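Local coordinates for tetracycline Repressor, class A (Pseudomonas sp., PDB 5MRU), which represses the tetracycline resistance gene by binding its operator DNA through a helix-turn-helix region and loses affinity for it when tetracycline binds, at residues 74-79 with 194-199; 84-89 with 140-145. All coordinates share one frame; numbering follows the deposited sequence.

Contact 1. Residues 74-79 with 194-199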
ATOM      1  N   ASP A  74      -1.343  26.428   6.269  1.00107.21           N
ATOM      2  CA  ASP A  74      -1.891  26.063   7.574  1.00108.05           C
ATOM      3  C   ASP A  74      -1.798  24.526   7.628  1.00102.83           C
ATOM      4  O   ASP A  74      -1.426  23.873   6.623  1.00 97.26           O
ATOM      5  CB  ASP A  74      -3.334  26.582   7.761  1.00109.85           C
ATOM      6  CG  ASP A  74      -4.408  25.528   7.445  1.00104.11           C
ATOM      7  OD1 ASP A  74      -4.483  25.066   6.274  1.00 98.91           O
ATOM      8  OD2 ASP A  74      -5.177  25.159   8.368  1.00102.58           O
ATOM      9  N   TRP A  75      -2.132  23.929   8.775  1.00103.73           N
ATOM     10  CA  TRP A  75      -1.915  22.476   8.935  1.00 97.71           C
ATOM     11  C   TRP A  75      -2.720  21.622   7.931  1.00 91.15           C
ATOM     12  O   TRP A  75      -2.137  20.803   7.243  1.00 86.14           O
ATOM     13  CB  TRP A  75      -2.064  22.016  10.410  1.00 99.80           C
ATOM     14  CG  TRP A  75      -3.446  21.901  10.967  1.00100.44           C
ATOM     15  CD1 TRP A  75      -4.106  22.830  11.689  1.00107.14           C
ATOM     16  CD2 TRP A  75      -4.311  20.766  10.890  1.00 96.08           C
ATOM     17  NE1 TRP A  75      -5.343  22.360  12.060  1.00107.33           N
ATOM     18  CE2 TRP A  75      -5.492  21.094  11.571  1.00100.54           C
ATOM     19  CE3 TRP A  75      -4.210  19.513  10.292  1.00 89.33           C
ATOM     20  CZ2 TRP A  75      -6.555  20.211  11.681  1.00 98.82           C
ATOM     21  CZ3 TRP A  75      -5.265  18.646  10.391  1.00 87.15           C
ATOM     22  CH2 TRP A  75      -6.419  18.992  11.075  1.00 92.02           C
ATOM     23  N   ARG A  76      -4.027  21.854   7.816  1.00 92.34           N
ATOM     24  CA  ARG A  76      -4.858  21.157   6.830  1.00 87.56           C
ATOM     25  C   ARG A  76      -4.242  21.250   5.452  1.00 83.25           C
ATOM     26  O   ARG A  76      -4.022  20.238   4.812  1.00 76.51           O
ATOM     27  CB  ARG A  76      -6.270  21.744   6.754  1.00 92.03           C
ATOM     28  CG  ARG A  76      -7.280  21.107   7.693  1.00 95.13           C
ATOM     29  CD  ARG A  76      -8.590  21.882   7.672  1.00100.86           C
ATOM     30  NE  ARG A  76      -9.368  21.668   8.891  1.00106.32           N
ATOM     31  CZ  ARG A  76     -10.098  20.583   9.153  1.00105.76           C
ATOM     32  NH1 ARG A  76     -10.158  19.589   8.267  1.00101.03           N
ATOM     33  NH2 ARG A  76     -10.770  20.490  10.310  1.00109.29           N
ATOM     34  N   SER A  77      -3.981  22.480   5.004  1.00 86.30           N
ATOM     35  CA  SER A  77      -3.495  22.724   3.650  1.00 82.18           C
ATOM     36  C   SER A  77      -2.142  22.067   3.402  1.00 78.26           C
ATOM     37  O   SER A  77      -1.884  21.639   2.289  1.00 74.67           O
ATOM     38  CB  SER A  77      -3.390  24.213   3.376  1.00 86.80           C
ATOM     39  OG  SER A  77      -2.270  24.747   4.046  1.00 90.15           O
ATOM     40  N   PHE A  78      -1.298  21.979   4.434  1.00 80.02           N
ATOM     41  CA  PHE A  78      -0.006  21.285   4.328  1.00 76.98           C
ATOM     42  C   PHE A  78      -0.128  19.760   4.190  1.00 70.68           C
ATOM     43  O   PHE A  78       0.457  19.165   3.284  1.00 65.09           O
ATOM     44  CB  PHE A  78       0.888  21.585   5.534  1.00 82.68           C
ATOM     45  CG  PHE A  78       2.035  20.634   5.660  1.00 81.62           C
ATOM     46  CD1 PHE A  78       3.059  20.646   4.730  1.00 81.41           C
ATOM     47  CD2 PHE A  78       2.066  19.680   6.664  1.00 82.33           C
ATOM     48  CE1 PHE A  78       4.102  19.727   4.799  1.00 79.54           C
ATOM     49  CE2 PHE A  78       3.112  18.763   6.742  1.00 81.21           C
ATOM     50  CZ  PHE A  78       4.133  18.786   5.804  1.00 78.98           C
ATOM     51  N   LEU A  79      -0.843  19.121   5.113  1.00 69.71           N
ATOM     52  CA  LEU A  79      -1.039  17.673   5.046  1.00 64.72           C
ATOM     53  C   LEU A  79      -1.746  17.234   3.780  1.00 62.36           C
ATOM     54  O   LEU A  79      -1.428  16.158   3.229  1.00 59.88           O
ATOM     55  CB  LEU A  79      -1.858  17.157   6.219  1.00 65.25           C
ATOM     56  CG  LEU A  79      -1.209  17.267   7.588  1.00 68.73           C
ATOM     57  CD1 LEU A  79      -2.239  16.962   8.679  1.00 72.08           C
ATOM     58  CD2 LEU A  79       0.023  16.403   7.748  1.00 65.64           C
ATOM     59  N   ILE A 194      -9.424  11.307   6.456  1.00 59.01           N
ATOM     60  CA  ILE A 194      -8.262  11.273   7.316  1.00 61.01           C
ATOM     61  C   ILE A 194      -8.009  12.619   7.968  1.00 61.58           C
ATOM     62  O   ILE A 194      -7.664  12.681   9.133  1.00 64.73           O
ATOM     63  CB  ILE A 194      -7.017  10.771   6.556  1.00 60.32           C
ATOM     64  CG1 ILE A 194      -7.001   9.230   6.594  1.00 62.33           C
ATOM     65  CG2 ILE A 194      -5.725  11.368   7.131  1.00 61.33           C
ATOM     66  CD1 ILE A 194      -6.057   8.586   5.594  1.00 62.36           C
ATOM     67  N   VAL A 195      -8.181  13.696   7.233  1.00 62.05           N
ATOM     68  CA  VAL A 195      -7.817  14.981   7.783  1.00 67.03           C
ATOM     69  C   VAL A 195      -8.809  15.381   8.883  1.00 71.65           C
ATOM     70  O   VAL A 195      -8.456  16.099   9.841  1.00 71.32           O
ATOM     71  CB  VAL A 195      -7.720  16.059   6.683  1.00 69.93           C
ATOM     72  CG1 VAL A 195      -8.961  16.958   6.641  1.00 74.13           C
ATOM     73  CG2 VAL A 195      -6.472  16.896   6.894  1.00 73.17           C
ATOM     74  N   ASP A 196     -10.052  14.915   8.736  1.00 73.35           N
ATOM     75  CA  ASP A 196     -11.089  15.201   9.723  1.00 79.08           C
ATOM     76  C   ASP A 196     -10.714  14.536  11.065  1.00 80.98           C
ATOM     77  O   ASP A 196     -10.591  15.212  12.094  1.00 85.40           O
ATOM     78  CB  ASP A 196     -12.474  14.731   9.237  1.00 80.85           C
ATOM     79  CG  ASP A 196     -13.018  15.559   8.058  1.00 81.02           C
ATOM     80  OD1 ASP A 196     -12.294  16.405   7.500  1.00 78.88           O
ATOM     81  OD2 ASP A 196     -14.183  15.346   7.683  1.00 83.58           O
ATOM     82  N   GLY A 197     -10.491  13.225  11.044  1.00 78.66           N
ATOM     83  CA  GLY A 197     -10.167  12.489  12.265  1.00 79.51           C
ATOM     84  C   GLY A 197      -8.955  13.015  13.013  1.00 76.66           C
ATOM     85  O   GLY A 197      -8.849  12.829  14.216  1.00 80.59           O
ATOM     86  N   LEU A 198      -8.028  13.648  12.303  1.00 71.47           N
ATOM     87  CA  LEU A 198      -6.903  14.314  12.952  1.00 72.79           C
ATOM     88  C   LEU A 198      -7.337  15.609  13.616  1.00 76.63           C
ATOM     89  O   LEU A 198      -6.851  15.937  14.700  1.00 80.88           O
ATOM     90  CB  LEU A 198      -5.816  14.641  11.943  1.00 70.73           C
ATOM     91  CG  LEU A 198      -5.170  13.428  11.288  1.00 69.13           C
ATOM     92  CD1 LEU A 198      -4.478  13.887  10.015  1.00 67.97           C
ATOM     93  CD2 LEU A 198      -4.202  12.734  12.239  1.00 71.91           C
ATOM     94  N   ALA A 199      -8.231  16.356  12.950  1.00 77.45           N
ATOM     95  CA  ALA A 199      -8.807  17.602  13.508  1.00 80.67           C
ATOM     96  C   ALA A 199      -9.413  17.382  14.888  1.00 83.28           C
ATOM     97  O   ALA A 199      -9.390  18.293  15.716  1.00 87.01           O
ATOM     98  CB  ALA A 199      -9.839  18.212  12.560  1.00 82.05           C
TER
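Trp75 reaches across to the last turn of helix 183-199 with the six-membered part of its indole. Trp75 CH2 lies 3.7 Å from Val195 O, which sits near the ring plane at the edge, and 3.8 Å from Ala199 CB, also in plane at the edge. Deeper in, Leu79 CD1 meets Leu198 CD1 at 4.0 Å and also adjoins the indole edge in its plane, so side-chain contacts on the buried side are apolar. The outer side, where Arg76 is exposed, is looser: no hydrogen bond crosses, and the one ion pair is long. Arg76 CG lies over one indole face, offset toward its rim, and the chain then runs extended to NE. The Arg76 side chain crosses that of Val195 at about a right angle, with NH1 nearest Val195 CG1 and NH2 beside Ala199 CB. Arg76 NH1 is 3.9 Å from Asp196 OD1, the two planes 73° apart; Asp196 OD2 forms a salt bridge with Arg201 of the second subunit, its stronger partner. The start of helix 75-91 thus packs, roughly antiparallel (143°), on the end of helix 183-199 in the all-helical C-terminal domain, close to the subunit interface, with Leu79 backed by Leu120 of helix 107-123 and by Leu134 and Ile137 of helix 127-153.

Contact 2. Residues 84-89 with 140-145; sequences RSFRQA and FTVGAV. With TDC (5a,6-anhydrotetracycline), chain B.
Phe86 stands between Thr141 and Val142 of helix 127-153 and the bound 5a,6-anhydrotetracycline. Its CG is anti to the backbone N (chi1 -179°), and the ring beyond presents one face to the drug: O1C lies 3.3 Å above the plane, over the ring centre, while the methyl carbon C43 of the dimethylamino group nears the rim at CD2. The protein neighbours approach the ring obliquely. Thr141 CG2 is 3.6 Å from Phe86 CD2, and Val142 CG2 is 3.9 Å from Phe86 CE2. The Thr141 methyl, itself anti to its backbone N, also meets Arg87 CB at 3.7 Å and so fits between two successive residues of helix 75-91. Its hydroxyl is instead bonded to Ile137 O within its own helix. One turn further along, Val145 CG2 packs against Arg87 CG at 3.8 Å, the two side chains crossing obliquely. The extended Arg87 chain continues to Glu148, with which NH2 forms a salt bridge. The segments, 39° apart in direction, exchange no hydrogen bonds, and every residue that touches is buried. Packed on methyl groups of Thr141 and Val142 and set edge-to-face with His100, the Phe86 ring offers an aromatic face to O1C and a rim to the C43 methyl, an apolar wall of the pocket; hydrogen bonds to the drug come from residues such as His64, Asn82 and Gln116.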
ATOM      1  N   ARG A  84      -1.125  14.945  -1.471  1.00 48.63           N
ATOM      2  CA  ARG A  84      -1.321  15.095  -2.905  1.00 47.38           C
ATOM      3  C   ARG A  84      -0.015  15.050  -3.624  1.00 46.33           C
ATOM      4  O   ARG A  84       0.099  14.421  -4.688  1.00 48.23           O
ATOM      5  CB  ARG A  84      -2.024  16.415  -3.203  1.00 49.43           C
ATOM      6  CG  ARG A  84      -3.504  16.266  -3.044  1.00 50.23           C
ATOM      7  CD  ARG A  84      -4.129  17.607  -3.029  1.00 55.10           C
ATOM      8  NE  ARG A  84      -5.569  17.522  -3.177  1.00 57.16           N
ATOM      9  CZ  ARG A  84      -6.400  18.493  -2.803  1.00 61.86           C
ATOM     10  NH1 ARG A  84      -5.928  19.618  -2.262  1.00 63.84           N
ATOM     11  NH2 ARG A  84      -7.712  18.342  -2.963  1.00 63.87           N
ATOM     12  N   SER A  85       0.971  15.728  -3.052  1.00 47.35           N
ATOM     13  CA  SER A  85       2.268  15.873  -3.700  1.00 46.81           C
ATOM     14  C   SER A  85       3.106  14.598  -3.637  1.00 44.39           C
ATOM     15  O   SER A  85       3.790  14.250  -4.588  1.00 41.80           O
ATOM     16  CB  SER A  85       3.003  16.983  -3.024  1.00 50.08           C
ATOM     17  OG  SER A  85       4.152  17.259  -3.740  1.00 51.99           O
ATOM     18  N   PHE A  86       3.073  13.925  -2.485  1.00 45.82           N
ATOM     19  CA  PHE A  86       3.689  12.620  -2.315  1.00 44.02           C
ATOM     20  C   PHE A  86       3.138  11.691  -3.395  1.00 43.59           C
ATOM     21  O   PHE A  86       3.879  11.211  -4.244  1.00 42.73           O
ATOM     22  CB  PHE A  86       3.386  12.095  -0.909  1.00 44.50           C
ATOM     23  CG  PHE A  86       3.995  10.732  -0.588  1.00 42.14           C
ATOM     24  CD1 PHE A  86       5.287  10.424  -0.931  1.00 40.69           C
ATOM     25  CD2 PHE A  86       3.270   9.797   0.127  1.00 41.57           C
ATOM     26  CE1 PHE A  86       5.851   9.210  -0.612  1.00 40.53           C
ATOM     27  CE2 PHE A  86       3.820   8.563   0.452  1.00 41.53           C
ATOM     28  CZ  PHE A  86       5.125   8.269   0.077  1.00 41.28           C
ATOM     29  N   ARG A  87       1.818  11.537  -3.399  1.00 44.91           N
ATOM     30  CA  ARG A  87       1.101  10.660  -4.321  1.00 43.58           C
ATOM     31  C   ARG A  87       1.505  10.833  -5.744  1.00 41.19           C
ATOM     32  O   ARG A  87       1.697   9.873  -6.437  1.00 38.39           O
ATOM     33  CB  ARG A  87      -0.398  10.929  -4.244  1.00 45.25           C
ATOM     34  CG  ARG A  87      -1.175  10.211  -5.310  1.00 46.01           C
ATOM     35  CD  ARG A  87      -2.623  10.028  -4.906  1.00 51.32           C
ATOM     36  NE  ARG A  87      -3.451   9.335  -5.925  1.00 53.55           N
ATOM     37  CZ  ARG A  87      -4.130   9.933  -6.909  1.00 52.25           C
ATOM     38  NH1 ARG A  87      -4.066  11.234  -7.055  1.00 54.61           N
ATOM     39  NH2 ARG A  87      -4.869   9.225  -7.755  1.00 52.43           N
ATOM     40  N   GLN A  88       1.593  12.064  -6.194  1.00 44.40           N
ATOM     41  CA  GLN A  88       2.022  12.334  -7.588  1.00 46.09           C
ATOM     42  C   GLN A  88       3.477  11.920  -7.852  1.00 46.30           C
ATOM     43  O   GLN A  88       3.815  11.480  -8.966  1.00 46.46           O
ATOM     44  CB  GLN A  88       1.800  13.808  -7.960  1.00 48.44           C
ATOM     45  CG  GLN A  88       0.321  14.197  -8.039  1.00 50.83           C
ATOM     46  CD  GLN A  88      -0.468  13.340  -9.035  1.00 51.30           C
ATOM     47  OE1 GLN A  88      -1.658  13.057  -8.826  1.00 52.34           O
ATOM     48  NE2 GLN A  88       0.199  12.896 -10.109  1.00 50.17           N
ATOM     49  N   ALA A  89       4.333  12.022  -6.829  1.00 45.44           N
ATOM     50  CA  ALA A  89       5.710  11.539  -6.956  1.00 42.49           C
ATOM     51  C   ALA A  89       5.715  10.027  -7.185  1.00 38.30           C
ATOM     52  O   ALA A  89       6.470   9.507  -7.987  1.00 37.65           O
ATOM     53  CB  ALA A  89       6.487  11.902  -5.707  1.00 44.77           C
ATOM     54  N   PHE A 140      -1.770   5.306   3.854  1.00 43.68           N
ATOM     55  CA  PHE A 140      -2.936   5.431   3.002  1.00 43.08           C
ATOM     56  C   PHE A 140      -2.545   5.662   1.552  1.00 39.15           C
ATOM     57  O   PHE A 140      -3.133   5.085   0.647  1.00 36.47           O
ATOM     58  CB  PHE A 140      -3.796   6.613   3.445  1.00 45.94           C
ATOM     59  CG  PHE A 140      -4.938   6.897   2.523  1.00 46.66           C
ATOM     60  CD1 PHE A 140      -5.926   5.958   2.331  1.00 48.69           C
ATOM     61  CD2 PHE A 140      -5.012   8.093   1.830  1.00 48.83           C
ATOM     62  CE1 PHE A 140      -6.995   6.215   1.483  1.00 51.56           C
ATOM     63  CE2 PHE A 140      -6.082   8.370   0.972  1.00 50.26           C
ATOM     64  CZ  PHE A 140      -7.073   7.426   0.796  1.00 51.40           C
ATOM     65  N   THR A 141      -1.579   6.547   1.349  1.00 38.44           N
ATOM     66  CA  THR A 141      -1.192   6.988   0.011  1.00 36.85           C
ATOM     67  C   THR A 141      -0.530   5.834  -0.762  1.00 36.99           C
ATOM     68  O   THR A 141      -0.963   5.446  -1.859  1.00 37.28           O
ATOM     69  CB  THR A 141      -0.235   8.169   0.127  1.00 36.82           C
ATOM     70  OG1 THR A 141      -0.802   9.136   1.008  1.00 40.40           O
ATOM     71  CG2 THR A 141       0.024   8.837  -1.211  1.00 35.79           C
ATOM     72  N   VAL A 142       0.478   5.237  -0.141  1.00 37.48           N
ATOM     73  CA  VAL A 142       1.197   4.108  -0.728  1.00 35.55           C
ATOM     74  C   VAL A 142       0.148   3.032  -1.079  1.00 36.30           C
ATOM     75  O   VAL A 142       0.120   2.488  -2.195  1.00 35.86           O
ATOM     76  CB  VAL A 142       2.263   3.597   0.272  1.00 35.06           C
ATOM     77  CG1 VAL A 142       2.924   2.350  -0.213  1.00 35.25           C
ATOM     78  CG2 VAL A 142       3.328   4.646   0.490  1.00 36.24           C
ATOM     79  N   GLY A 143      -0.756   2.772  -0.134  1.00 37.86           N
ATOM     80  CA  GLY A 143      -1.828   1.816  -0.360  1.00 37.07           C
ATOM     81  C   GLY A 143      -2.610   2.222  -1.597  1.00 36.56           C
ATOM     82  O   GLY A 143      -2.717   1.431  -2.548  1.00 32.61           O
ATOM     83  N   ALA A 144      -3.113   3.471  -1.609  1.00 36.62           N
ATOM     84  CA  ALA A 144      -3.982   3.908  -2.711  1.00 37.34           C
ATOM     85  C   ALA A 144      -3.249   3.786  -4.062  1.00 35.20           C
ATOM     86  O   ALA A 144      -3.790   3.230  -5.020  1.00 34.35           O
ATOM     87  CB  ALA A 144      -4.457   5.314  -2.508  1.00 37.99           C
ATOM     88  N   VAL A 145      -1.999   4.223  -4.104  1.00 32.48           N
ATOM     89  CA  VAL A 145      -1.277   4.233  -5.347  1.00 31.77           C
ATOM     90  C   VAL A 145      -0.984   2.810  -5.756  1.00 32.09           C
ATOM     91  O   VAL A 145      -1.188   2.455  -6.919  1.00 32.12           O
ATOM     92  CB  VAL A 145       0.018   5.028  -5.242  1.00 32.39           C
ATOM     93  CG1 VAL A 145       0.861   4.853  -6.493  1.00 31.63           C
ATOM     94  CG2 VAL A 145      -0.299   6.499  -4.991  1.00 35.56           C
TER
HETATM   95  O12 TDC B 301       7.475   7.930   3.335  1.00 47.76           O
HETATM   96  C12 TDC B 301       7.385   8.879   4.164  1.00 53.38           C
HETATM   97  C1B TDC B 301       7.760   8.671   5.581  1.00 59.87           C
HETATM   98  C11 TDC B 301       8.271   7.441   5.967  1.00 61.77           C
HETATM   99  O11 TDC B 301       8.413   6.409   5.051  1.00 57.58           O
HETATM  100  C1A TDC B 301       8.641   7.209   7.280  1.00 68.20           C
HETATM  101  C10 TDC B 301       9.146   5.973   7.656  1.00 71.58           C
HETATM  102  O10 TDC B 301       9.298   4.919   6.768  1.00 71.30           O
HETATM  103  C9  TDC B 301       9.543   5.748   9.051  1.00 77.30           C
HETATM  104  C8  TDC B 301       9.405   6.783   9.953  1.00 79.00           C
HETATM  105  C7  TDC B 301       8.896   8.001   9.533  1.00 77.28           C
HETATM  106  C61 TDC B 301       8.508   8.235   8.216  1.00 71.61           C
HETATM  107  C6  TDC B 301       7.990   9.489   7.813  1.00 70.34           C
HETATM  108  C62 TDC B 301       7.811  10.645   8.753  1.00 74.70           C
HETATM  109  C51 TDC B 301       7.621   9.712   6.491  1.00 64.07           C
HETATM  110  C5  TDC B 301       7.049  11.054   6.073  1.00 63.43           C
HETATM  111  C1C TDC B 301       6.974  10.263   3.748  1.00 53.49           C
HETATM  112  C1  TDC B 301       8.206  11.160   3.590  1.00 56.45           C
HETATM  113  O1  TDC B 301       9.329  10.676   3.701  1.00 57.20           O
HETATM  114  O1C TDC B 301       6.174  10.253   2.590  1.00 47.88           O
HETATM  115  C41 TDC B 301       6.171  10.933   4.820  1.00 58.08           C
HETATM  116  C4  TDC B 301       5.630  12.340   4.407  1.00 59.19           C
HETATM  117  N4  TDC B 301       4.211  12.473   3.902  1.00 59.61           N
HETATM  118  C43 TDC B 301       3.728  11.352   3.048  1.00 55.46           C
HETATM  119  C42 TDC B 301       3.338  12.537   5.125  1.00 63.20           C
HETATM  120  C3  TDC B 301       6.647  13.108   3.549  1.00 58.52           C
HETATM  121  O3  TDC B 301       6.332  14.253   3.255  1.00 58.58           O
HETATM  122  C2  TDC B 301       7.938  12.541   3.236  1.00 59.46           C
HETATM  123  C21 TDC B 301       8.953  13.338   2.528  1.00 63.09           C
HETATM  124  O21 TDC B 301       8.746  14.536   2.278  1.00 65.03           O
HETATM  125  N21 TDC B 301      10.175  12.836   2.246  1.00 64.87           N

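In the fold
Contacts 1 and 2 share helix 75-91: residues 74-79 lie at its start and residues 84-89 further along. Their partners come from helix 183-199 and helix 127-153, the former being the next helix in sequence after the latter. Both segments of contact 2 fall, in sequence, between the two of contact 1, and the centres are about 16 Å apart. The partner segments also touch directly, Ile194 CD1 lying 3.7 Å from Phe140 CG. All four segments belong to the C-terminal, tetracycline-binding domain, and both contacts reach the second subunit. Helix 75-91 thus ties the ligand pocket, lined at contact 2 by Phe86, to the helices that take part in the dimer interface.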